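Local coordinates for protein TetR-family transcriptional regulator (Pectobacterium atrosepticum, PDB 2HYT) that probably binds cis-regulatory DNA through an N-terminal helix-turn-helix domain and acts as a transcription regulator of the TetR family, at residues A[58-61]-A[62-66]; A[103-107]-A[108-112]; A[118-121]-A[122-126]; A[151-154]-A[155-159]. All blocks are in the same frame, centred on the assembly; numbering follows the deposited sequence.

How the contacts relate
Along the chain the four contacts follow in order, each local to one stretch. Contact 1 lies near the start of helix 56-81, contact 2 in helix 103-117, contact 3 where the loop after that helix enters helix 122-141, and contact 4 near the start of helix 150-170. Contacts 1 and 2, with centres about 12 Å apart, touch through Leu-60, Val-63 and Val-64 on Ile-108, joining helix 56-81, which follows the predicted helix-turn-helix, to the C-terminal domain. Contacts 3 and 4, centres about 14 Å apart, meet at Tyr-158, and both touch the second subunit. Contacts 1 and 4 are farthest apart, with centres about 25 Å from each other on opposite sides of the chain's centre.

Contact 1 of 4, residues A[58-61]-A[62-66]; sequences GLLA and AVVEQ
Leu-59 and Val-63, one helical turn apart, meet through methyl groups: CD1 of Leu-59 lies 4.1 Å from CG2 of Val-63, the two side chains passing at a slant. A similar pair follows one residue on, with Leu-60 CD1 4.2 Å from Val-64 CG2. Both valines hold CG1 anti to the backbone N (chi1 165°), which places CG2 beside that nitrogen and over the preceding turn; in Val-64 this methyl comes within 3.3 Å of Leu-60 O. Beneath the side chains runs the regular i to i+4 ladder of an alpha helix. Val-64 N donates to Leu-60 O at 2.8 Å with an N-H...O angle of 169°, and Val-63 N to Leu-59 O at 2.9 Å.

Further out, Asp-55 OD1 accepts from Gly-58 N in the first turn of helix 56-81. Leu-59 reaches Phe-53, Met-35 and Leu-38 of the helix-turn-helix region, Ala-62 and Val-63 rest on Leu-18 of helix 7-28, and Val-64 touches Ala-113 of helix 103-117. The chemistry is therefore apolar contact over a regular backbone hydrogen-bond ladder, implying that this turn joins the predicted DNA-binding motif to the C-terminal domain through hydrocarbon packing.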
loop_
_atom_site.group_PDB
_atom_site.type_symbol
_atom_site.label_atom_id
_atom_site.label_comp_id
_atom_site.label_asym_id
_atom_site.label_seq_id
_atom_site.Cartn_x
_atom_site.Cartn_y
_atom_site.Cartn_z
ATOM N N GLY A 58 3.275 15.686 12.749
ATOM C CA GLY A 58 2.315 15.288 13.770
ATOM C C GLY A 58 0.903 15.851 13.496
ATOM O O GLY A 58 -0.124 15.215 13.672
ATOM N N LEU A 59 0.880 17.119 13.087
ATOM C CA LEU A 59 -0.354 17.778 12.681
ATOM C C LEU A 59 -0.964 17.047 11.487
ATOM O O LEU A 59 -2.168 16.714 11.481
ATOM C CB LEU A 59 -0.085 19.235 12.374
ATOM C CG LEU A 59 -1.298 20.041 11.892
ATOM C CD1 LEU A 59 -2.552 19.893 12.785
ATOM C CD2 LEU A 59 -0.855 21.558 11.714
ATOM N N LEU A 60 -0.133 16.797 10.476
ATOM C CA LEU A 60 -0.606 16.072 9.300
ATOM C C LEU A 60 -1.217 14.716 9.704
ATOM O O LEU A 60 -2.303 14.345 9.233
ATOM C CB LEU A 60 0.492 15.849 8.273
ATOM C CG LEU A 60 0.055 15.134 6.987
ATOM C CD1 LEU A 60 -1.027 15.892 6.207
ATOM C CD2 LEU A 60 1.296 14.811 6.117
ATOM N N ALA A 61 -0.545 13.968 10.578
ATOM C CA ALA A 61 -1.081 12.666 11.007
ATOM C C ALA A 61 -2.433 12.813 11.661
ATOM O O ALA A 61 -3.377 12.023 11.407
ATOM C CB ALA A 61 -0.080 11.943 11.918
ATOM N N ALA A 62 -2.586 13.879 12.444
ATOM C CA ALA A 62 -3.814 14.092 13.160
ATOM C C ALA A 62 -4.959 14.444 12.203
ATOM O O ALA A 62 -6.081 14.054 12.412
ATOM C CB ALA A 62 -3.637 15.178 14.245
ATOM N N VAL A 63 -4.664 15.268 11.201
ATOM C CA VAL A 63 -5.601 15.616 10.133
ATOM C C VAL A 63 -6.010 14.359 9.382
ATOM O O VAL A 63 -7.208 14.139 9.145
ATOM C CB VAL A 63 -4.978 16.632 9.192
ATOM C CG1 VAL A 63 -5.764 16.735 7.898
ATOM C CG2 VAL A 63 -4.842 18.037 9.915
ATOM N N VAL A 64 -5.023 13.546 9.003
ATOM C CA VAL A 64 -5.305 12.281 8.288
ATOM C C VAL A 64 -6.232 11.351 9.103
ATOM O O VAL A 64 -7.209 10.818 8.552
ATOM C CB VAL A 64 -4.011 11.575 7.888
ATOM C CG1 VAL A 64 -4.270 10.137 7.499
ATOM C CG2 VAL A 64 -3.301 12.364 6.753
ATOM N N GLU A 65 -5.968 11.192 10.394
ATOM C CA GLU A 65 -6.824 10.400 11.268
ATOM C C GLU A 65 -8.290 10.860 11.191
ATOM O O GLU A 65 -9.204 10.026 11.106
ATOM C CB GLU A 65 -6.309 10.434 12.694
ATOM C CG GLU A 65 -7.203 9.737 13.698
ATOM C CD GLU A 65 -6.661 9.794 15.115
ATOM O OE1 GLU A 65 -6.119 10.854 15.530
ATOM O OE2 GLU A 65 -6.838 8.791 15.837
ATOM N N GLN A 66 -8.529 12.178 11.211
ATOM C CA GLN A 66 -9.893 12.703 11.138
ATOM C C GLN A 66 -10.513 12.419 9.785
ATOM O O GLN A 66 -11.655 11.990 9.695
ATOM C CB GLN A 66 -9.927 14.205 11.311
ATOM C CG GLN A 66 -10.027 14.710 12.692
ATOM C CD GLN A 66 -10.473 16.160 12.691
ATOM O OE1 GLN A 66 -10.245 16.893 11.724
ATOM N NE2 GLN A 66 -11.154 16.567 13.743
#

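Contact 2 of 4, residues A[103-107]-A[108-112]; sequences PEIQR and IVLRD. With EDO (1,2-ethanediol), chain D.
Arg-107 O and Asp-112 N form an i to i+5 hydrogen bond of 2.8 Å, the mark of a wider pi-type turn within helix 103-117. The bond is nearly straight. The same oxygen also takes Arg-111 N at 3.2 Å, but that donor stands 45° out of the carbonyl plane. Two residues earlier, Ile-105 O is shared in the same manner: Leu-110 N donates from 3.0 Å, while Val-109 N makes a weak bond.

The same i to i+5 spacing is seen in the side chains, where Gln-106 pairs with Arg-111. The two lie alongside and point the same way, with amide and guanidinium planes only 15° apart and stacked; Gln-106 CD sits 3.7 Å from Arg-111 NH2. Gln-106 holds CG anti to the backbone N (chi1 180°) and continues extended, which carries its amide over that guanidinium face. Arg-111 NH2 also donates a hydrogen bond to Ala-169 O, and Arg-107 NH2 one to Ser-26 O. On another side, Ile-105 CG2 meets Leu-110 CD1 at 4.1 Å, and Leu-110 continues onto Ala-165 and Phe-166 of helix 150-170.

Glu-104 OE1 accepts from O2 of a 1,2-ethanediol, probably from the crystallisation liquor, at 2.7 Å and forms a salt bridge with Arg-22. The diol also bonds to Arg-74. With Ile-108 turned onto Leu-60 and Ile-67, the arrangement is a pi-bulge in a helix of the TetR C-terminal domain, packed on helix 56-81 on one face and helix 150-170 on another.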
loop_
_atom_site.group_PDB
_atom_site.type_symbol
_atom_site.label_atom_id
_atom_site.label_comp_id
_atom_site.label_asym_id
_atom_site.label_seq_id
_atom_site.Cartn_x
_atom_site.Cartn_y
_atom_site.Cartn_z
ATOM N N PRO A 103 -10.779 17.197 -3.662
ATOM C CA PRO A 103 -9.507 17.896 -3.382
ATOM C C PRO A 103 -8.815 17.588 -2.053
ATOM O O PRO A 103 -7.582 17.453 -2.030
ATOM C CB PRO A 103 -9.896 19.387 -3.502
ATOM C CG PRO A 103 -11.023 19.386 -4.385
ATOM C CD PRO A 103 -11.807 18.115 -4.163
ATOM N N GLU A 104 -9.543 17.474 -0.936
ATOM C CA GLU A 104 -8.860 17.212 0.304
ATOM C C GLU A 104 -8.196 15.833 0.361
ATOM O O GLU A 104 -7.073 15.691 0.820
ATOM C CB GLU A 104 -9.812 17.342 1.503
ATOM C CG GLU A 104 -9.069 17.168 2.793
ATOM C CD GLU A 104 -9.881 17.590 3.981
ATOM O OE1 GLU A 104 -11.036 17.140 4.052
ATOM O OE2 GLU A 104 -9.333 18.317 4.844
ATOM N N ILE A 105 -8.934 14.816 -0.056
ATOM C CA ILE A 105 -8.427 13.453 -0.065
ATOM C C ILE A 105 -7.297 13.335 -1.058
ATOM O O ILE A 105 -6.243 12.770 -0.762
ATOM C CB ILE A 105 -9.608 12.469 -0.332
ATOM C CG1 ILE A 105 -10.572 12.542 0.866
ATOM C CG2 ILE A 105 -9.106 11.032 -0.564
ATOM C CD1 ILE A 105 -11.871 11.749 0.674
ATOM N N GLN A 106 -7.508 13.853 -2.259
ATOM C CA GLN A 106 -6.507 13.797 -3.278
ATOM C C GLN A 106 -5.190 14.347 -2.792
ATOM O O GLN A 106 -4.126 13.791 -3.047
ATOM C CB GLN A 106 -6.997 14.579 -4.504
ATOM C CG GLN A 106 -6.045 14.603 -5.630
ATOM C CD GLN A 106 -6.570 15.481 -6.759
ATOM O OE1 GLN A 106 -6.788 16.686 -6.564
ATOM N NE2 GLN A 106 -6.846 14.876 -7.897
ATOM N N ARG A 107 -5.250 15.521 -2.165
ATOM C CA ARG A 107 -4.044 16.242 -1.814
ATOM C C ARG A 107 -3.490 15.775 -0.489
ATOM O O ARG A 107 -2.381 15.237 -0.437
ATOM C CB ARG A 107 -4.349 17.718 -1.800
ATOM C CG ARG A 107 -4.475 18.266 -3.234
ATOM C CD ARG A 107 -4.495 19.789 -3.225
ATOM N NE ARG A 107 -5.755 20.293 -2.713
ATOM C CZ ARG A 107 -5.992 21.553 -2.333
ATOM N NH1 ARG A 107 -5.035 22.475 -2.361
ATOM N NH2 ARG A 107 -7.215 21.884 -1.913
ATOM N N ILE A 108 -4.290 15.921 0.572
ATOM C CA ILE A 108 -3.799 15.644 1.933
ATOM C C ILE A 108 -3.443 14.161 2.156
ATOM O O ILE A 108 -2.389 13.839 2.698
ATOM C CB ILE A 108 -4.810 16.086 2.992
ATOM C CG1 ILE A 108 -5.024 17.606 2.908
ATOM C CG2 ILE A 108 -4.332 15.644 4.403
ATOM C CD1 ILE A 108 -3.760 18.403 3.199
ATOM N N VAL A 109 -4.327 13.256 1.725
ATOM C CA VAL A 109 -4.150 11.825 1.968
ATOM C C VAL A 109 -3.287 11.203 0.869
ATOM O O VAL A 109 -2.311 10.550 1.145
ATOM C CB VAL A 109 -5.504 11.099 2.076
ATOM C CG1 VAL A 109 -5.343 9.555 2.174
ATOM C CG2 VAL A 109 -6.340 11.646 3.225
ATOM N N LEU A 110 -3.652 11.396 -0.401
ATOM C CA LEU A 110 -3.036 10.604 -1.471
ATOM C C LEU A 110 -1.765 11.168 -2.044
ATOM O O LEU A 110 -1.057 10.471 -2.803
ATOM C CB LEU A 110 -4.088 10.333 -2.565
ATOM C CG LEU A 110 -5.336 9.557 -2.142
ATOM C CD1 LEU A 110 -6.346 9.589 -3.282
ATOM C CD2 LEU A 110 -5.016 8.106 -1.762
ATOM N N ARG A 111 -1.445 12.417 -1.692
ATOM C CA ARG A 111 -0.205 13.070 -2.117
ATOM C C ARG A 111 0.669 13.375 -0.870
ATOM O O ARG A 111 1.783 12.859 -0.701
ATOM C CB ARG A 111 -0.527 14.307 -2.948
ATOM C CG ARG A 111 -1.111 13.922 -4.315
ATOM C CD ARG A 111 -1.371 15.145 -5.124
ATOM N NE ARG A 111 -2.051 14.821 -6.371
ATOM C CZ ARG A 111 -2.610 15.720 -7.176
ATOM N NH1 ARG A 111 -2.539 17.021 -6.900
ATOM N NH2 ARG A 111 -3.241 15.314 -8.270
ATOM N N ASP A 112 0.145 14.197 0.033
ATOM C CA ASP A 112 0.953 14.689 1.149
ATOM C C ASP A 112 1.271 13.580 2.145
ATOM O O ASP A 112 2.437 13.358 2.462
ATOM C CB ASP A 112 0.239 15.845 1.856
ATOM C CG ASP A 112 0.047 17.040 0.963
ATOM O OD1 ASP A 112 0.955 17.395 0.194
ATOM O OD2 ASP A 112 -1.013 17.661 1.063
HETATM C C1 EDO D . -13.516 13.301 4.244
HETATM O O1 EDO D . -14.823 12.845 3.867
HETATM C C2 EDO D . -13.433 14.765 3.807
HETATM O O2 EDO D . -12.331 14.987 2.938
#

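Contact 3 of 4, residues A[118-121]-A[122-126]; sequences GGAS and PDSQR
An N-cap opens helix 122-141: Ser-121, the last residue of the preceding loop, accepts on OG from Ser-124 N at 3.0 Å, with an N-H...O angle of 156°. Its chi1 of 61° tucks OG between the backbone N and the carbonyl carbon, from where it reaches the amide at the helix start and lies 3.3 Å from Ser-124 CB. Pro-122 follows as the first helical residue, its ring against the Ser-121 backbone. The helix's own ladder begins with Gln-125 N, which donates to Ser-121 O at 2.9 Å.

Gln-125 adds a second, side-chain link to the loop. CG passes 3.9 Å from Ala-120 CB, and NE2 donates to Ala-120 O at 2.9 Å. The acceptor lies close to the amide plane of Gln-125, only 9° out of it, whereas the donor approaches from above the Ala-120 carbonyl plane.

These bonds fix the entry to a helix of the TetR C-terminal domain, at its meeting with the second subunit. There Gln-125 OE1 accepts from Arg-114 NH2 of the second subunit, and Arg-126 NH1 forms a salt bridge with Glu-170 of that subunit. Within the helix, Arg-126 NH2 makes a salt bridge to Asp-123 OD1 at 2.8 Å, and its guanidinium carries Pro-122 O over the centre of one face.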
loop_
_atom_site.group_PDB
_atom_site.type_symbol
_atom_site.label_atom_id
_atom_site.label_comp_id
_atom_site.label_asym_id
_atom_site.label_seq_id
_atom_site.Cartn_x
_atom_site.Cartn_y
_atom_site.Cartn_z
ATOM N N GLY A 118 4.457 8.157 4.586
ATOM C CA GLY A 118 4.538 6.828 3.992
ATOM C C GLY A 118 3.198 6.166 3.774
ATOM O O GLY A 118 3.086 4.932 3.771
ATOM N N GLY A 119 2.159 6.950 3.545
ATOM C CA GLY A 119 0.827 6.402 3.352
ATOM C C GLY A 119 0.125 6.018 4.639
ATOM O O GLY A 119 0.496 6.485 5.717
ATOM N N ALA A 120 -0.908 5.188 4.526
ATOM C CA ALA A 120 -1.715 4.814 5.661
ATOM C C ALA A 120 -0.880 4.002 6.638
ATOM O O ALA A 120 -0.067 3.170 6.220
ATOM C CB ALA A 120 -2.918 3.988 5.206
ATOM N N SER A 121 -1.090 4.224 7.935
ATOM C CA SER A 121 -0.414 3.409 8.926
ATOM C C SER A 121 -0.887 1.954 8.817
ATOM O O SER A 121 -1.999 1.724 8.400
ATOM C CB SER A 121 -0.702 3.912 10.339
ATOM O OG SER A 121 -2.077 3.864 10.641
ATOM N N PRO A 122 -0.039 0.980 9.204
ATOM C CA PRO A 122 -0.518 -0.396 9.321
ATOM C C PRO A 122 -1.794 -0.515 10.162
ATOM O O PRO A 122 -2.698 -1.297 9.821
ATOM C CB PRO A 122 0.671 -1.121 9.954
ATOM C CG PRO A 122 1.870 -0.356 9.408
ATOM C CD PRO A 122 1.415 1.069 9.451
ATOM N N ASP A 123 -1.909 0.264 11.234
ATOM C CA ASP A 123 -3.127 0.222 12.044
ATOM C C ASP A 123 -4.350 0.652 11.235
ATOM O O ASP A 123 -5.421 0.020 11.328
ATOM C CB ASP A 123 -3.023 1.135 13.261
ATOM C CG ASP A 123 -2.277 0.511 14.426
ATOM O OD1 ASP A 123 -1.951 -0.710 14.419
ATOM O OD2 ASP A 123 -2.043 1.288 15.386
ATOM N N SER A 124 -4.203 1.757 10.489
ATOM C CA SER A 124 -5.286 2.288 9.654
ATOM C C SER A 124 -5.689 1.271 8.588
ATOM O O SER A 124 -6.872 1.078 8.295
ATOM C CB SER A 124 -4.874 3.589 8.967
ATOM O OG SER A 124 -5.905 4.033 8.105
ATOM N N GLN A 125 -4.690 0.631 8.008
ATOM C CA GLN A 125 -4.923 -0.419 7.027
ATOM C C GLN A 125 -5.724 -1.587 7.635
ATOM O O GLN A 125 -6.720 -2.055 7.059
ATOM C CB GLN A 125 -3.595 -0.933 6.516
ATOM C CG GLN A 125 -2.817 0.119 5.709
ATOM C CD GLN A 125 -1.461 -0.396 5.304
ATOM O OE1 GLN A 125 -1.344 -1.485 4.794
ATOM N NE2 GLN A 125 -0.445 0.384 5.524
ATOM N N ARG A 126 -5.324 -2.033 8.824
ATOM C CA ARG A 126 -6.013 -3.156 9.462
ATOM C C ARG A 126 -7.440 -2.751 9.769
ATOM O O ARG A 126 -8.361 -3.566 9.637
ATOM C CB ARG A 126 -5.258 -3.587 10.718
ATOM C CG ARG A 126 -3.998 -4.386 10.349
ATOM C CD ARG A 126 -3.268 -5.021 11.527
ATOM N NE ARG A 126 -2.573 -4.025 12.341
ATOM C CZ ARG A 126 -1.290 -3.689 12.200
ATOM N NH1 ARG A 126 -0.526 -4.251 11.277
ATOM N NH2 ARG A 126 -0.771 -2.766 12.987
#

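Contact 4 of 4, residues A[151-154]-A[155-159]; sequences QALA and SLIYG
Ile-157 meets the preceding turn atom by atom. CB sits 3.6 Å from Leu-153 O; CG1 comes closer to that same oxygen, at 3.3 Å. CD1 then reaches past the carbonyl to the Leu-153 side chain, 3.9 Å from its CG. The path follows from chi1 of -63°, which lays CG1 beside the backbone N, and from an extended chi2, so that the two side chains run at an angle over one another. Leu-153 in turn holds CG anti to its own backbone N, bringing CD1 within 4.0 Å of Ile-157 CD1.

Below them Ile-157 N donates to Leu-153 O at 3.0 Å, and Tyr-158 N to Ala-154 O at 2.9 Å, in the i to i+4 pattern of an alpha helix. Leu-156 N donates to Ala-152 O; in one of its two conformers Ser-155 OG does so too, 2.6 Å away. This second bond, folded back onto the previous turn, is probably only part-time and would then give the hydroxyl of a buried serine a partner.

Helix 150-170 belongs to the TetR C-terminal domain, and different faces of this turn meet different neighbours. Ile-157 rests on Phe-89 and Cys-93 of helix 85-98 and on Ile-136 of helix 122-141, while Leu-153 and Ile-157 both touch Leu-192. The second subunit covers another face: Ala-152 packs on its Trp-167 and Leu-156 on its Ala-164. Gln-151 NE2 donates to Gln-133 OE1 of the same chain, and its OE1 accepts from Trp-167 NE1 of the second subunit.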
loop_
_atom_site.group_PDB
_atom_site.type_symbol
_atom_site.label_atom_id
_atom_site.label_comp_id
_atom_site.label_asym_id
_atom_site.label_seq_id
_atom_site.Cartn_x
_atom_site.Cartn_y
_atom_site.Cartn_z
ATOM N N GLN A 151 -11.236 -12.212 5.827
ATOM C CA GLN A 151 -10.146 -11.285 6.111
ATOM C C GLN A 151 -9.130 -11.250 4.954
ATOM O O GLN A 151 -8.632 -10.186 4.577
ATOM C CB GLN A 151 -9.436 -11.585 7.404
ATOM C CG GLN A 151 -8.630 -10.380 7.898
ATOM C CD GLN A 151 -8.168 -10.559 9.313
ATOM O OE1 GLN A 151 -7.119 -11.127 9.548
ATOM N NE2 GLN A 151 -8.980 -10.108 10.281
ATOM N N ALA A 152 -8.807 -12.429 4.451
ATOM C CA ALA A 152 -7.926 -12.535 3.274
ATOM C C ALA A 152 -8.473 -11.774 2.065
ATOM O O ALA A 152 -7.783 -10.993 1.455
ATOM C CB ALA A 152 -7.713 -14.000 2.905
ATOM N N LEU A 153 -9.750 -11.971 1.776
ATOM C CA LEU A 153 -10.367 -11.337 0.626
ATOM C C LEU A 153 -10.471 -9.849 0.833
ATOM O O LEU A 153 -10.192 -9.089 -0.068
ATOM C CB LEU A 153 -11.710 -11.962 0.339
ATOM C CG LEU A 153 -12.435 -11.445 -0.858
ATOM C CD1 LEU A 153 -11.529 -11.444 -2.133
ATOM C CD2 LEU A 153 -13.693 -12.285 -1.108
ATOM N N ALA A 154 -10.772 -9.420 2.056
ATOM C CA ALA A 154 -10.823 -7.990 2.356
ATOM C C ALA A 154 -9.468 -7.338 2.181
ATOM O O ALA A 154 -9.390 -6.229 1.695
ATOM C CB ALA A 154 -11.398 -7.723 3.753
ATOM N N SER A 155 -8.378 -8.031 2.544
ATOM C CA SER A 155 -7.017 -7.484 2.374
ATOM C C SER A 155 -6.703 -7.226 0.915
ATOM O O SER A 155 -6.119 -6.199 0.567
ATOM C CB SER A 155 -5.952 -8.404 2.988
ATOM O OG SER A 155 -5.686 -9.591 2.232
ATOM N N LEU A 156 -7.056 -8.207 0.086
ATOM C CA LEU A 156 -6.859 -8.107 -1.341
ATOM C C LEU A 156 -7.646 -6.926 -1.924
ATOM O O LEU A 156 -7.096 -6.095 -2.636
ATOM C CB LEU A 156 -7.265 -9.399 -2.040
ATOM C CG LEU A 156 -6.293 -10.557 -1.806
ATOM C CD1 LEU A 156 -7.057 -11.902 -2.040
ATOM C CD2 LEU A 156 -5.070 -10.429 -2.672
ATOM N N ILE A 157 -8.936 -6.875 -1.589
ATOM C CA ILE A 157 -9.799 -5.807 -2.118
ATOM C C ILE A 157 -9.337 -4.410 -1.672
ATOM O O ILE A 157 -9.150 -3.518 -2.488
ATOM C CB ILE A 157 -11.287 -6.056 -1.737
ATOM C CG1 ILE A 157 -11.810 -7.351 -2.373
ATOM C CG2 ILE A 157 -12.145 -4.844 -2.097
ATOM C CD1 ILE A 157 -13.189 -7.766 -1.792
ATOM N N TYR A 158 -9.169 -4.237 -0.366
ATOM C CA TYR A 158 -8.676 -2.977 0.194
ATOM C C TYR A 158 -7.353 -2.582 -0.499
ATOM O O TYR A 158 -7.166 -1.421 -0.930
ATOM C CB TYR A 158 -8.538 -3.030 1.735
ATOM C CG TYR A 158 -7.682 -1.864 2.210
ATOM C CD1 TYR A 158 -8.210 -0.572 2.225
ATOM C CD2 TYR A 158 -6.384 -2.019 2.556
ATOM C CE1 TYR A 158 -7.437 0.512 2.579
ATOM C CE2 TYR A 158 -5.592 -0.945 2.906
ATOM C CZ TYR A 158 -6.147 0.316 2.967
ATOM O OH TYR A 158 -5.361 1.379 3.339
ATOM N N GLY A 159 -6.404 -3.538 -0.665
ATOM C CA GLY A 159 -5.128 -3.240 -1.306
ATOM C C GLY A 159 -5.307 -2.727 -2.723
ATOM O O GLY A 159 -4.660 -1.771 -3.151
#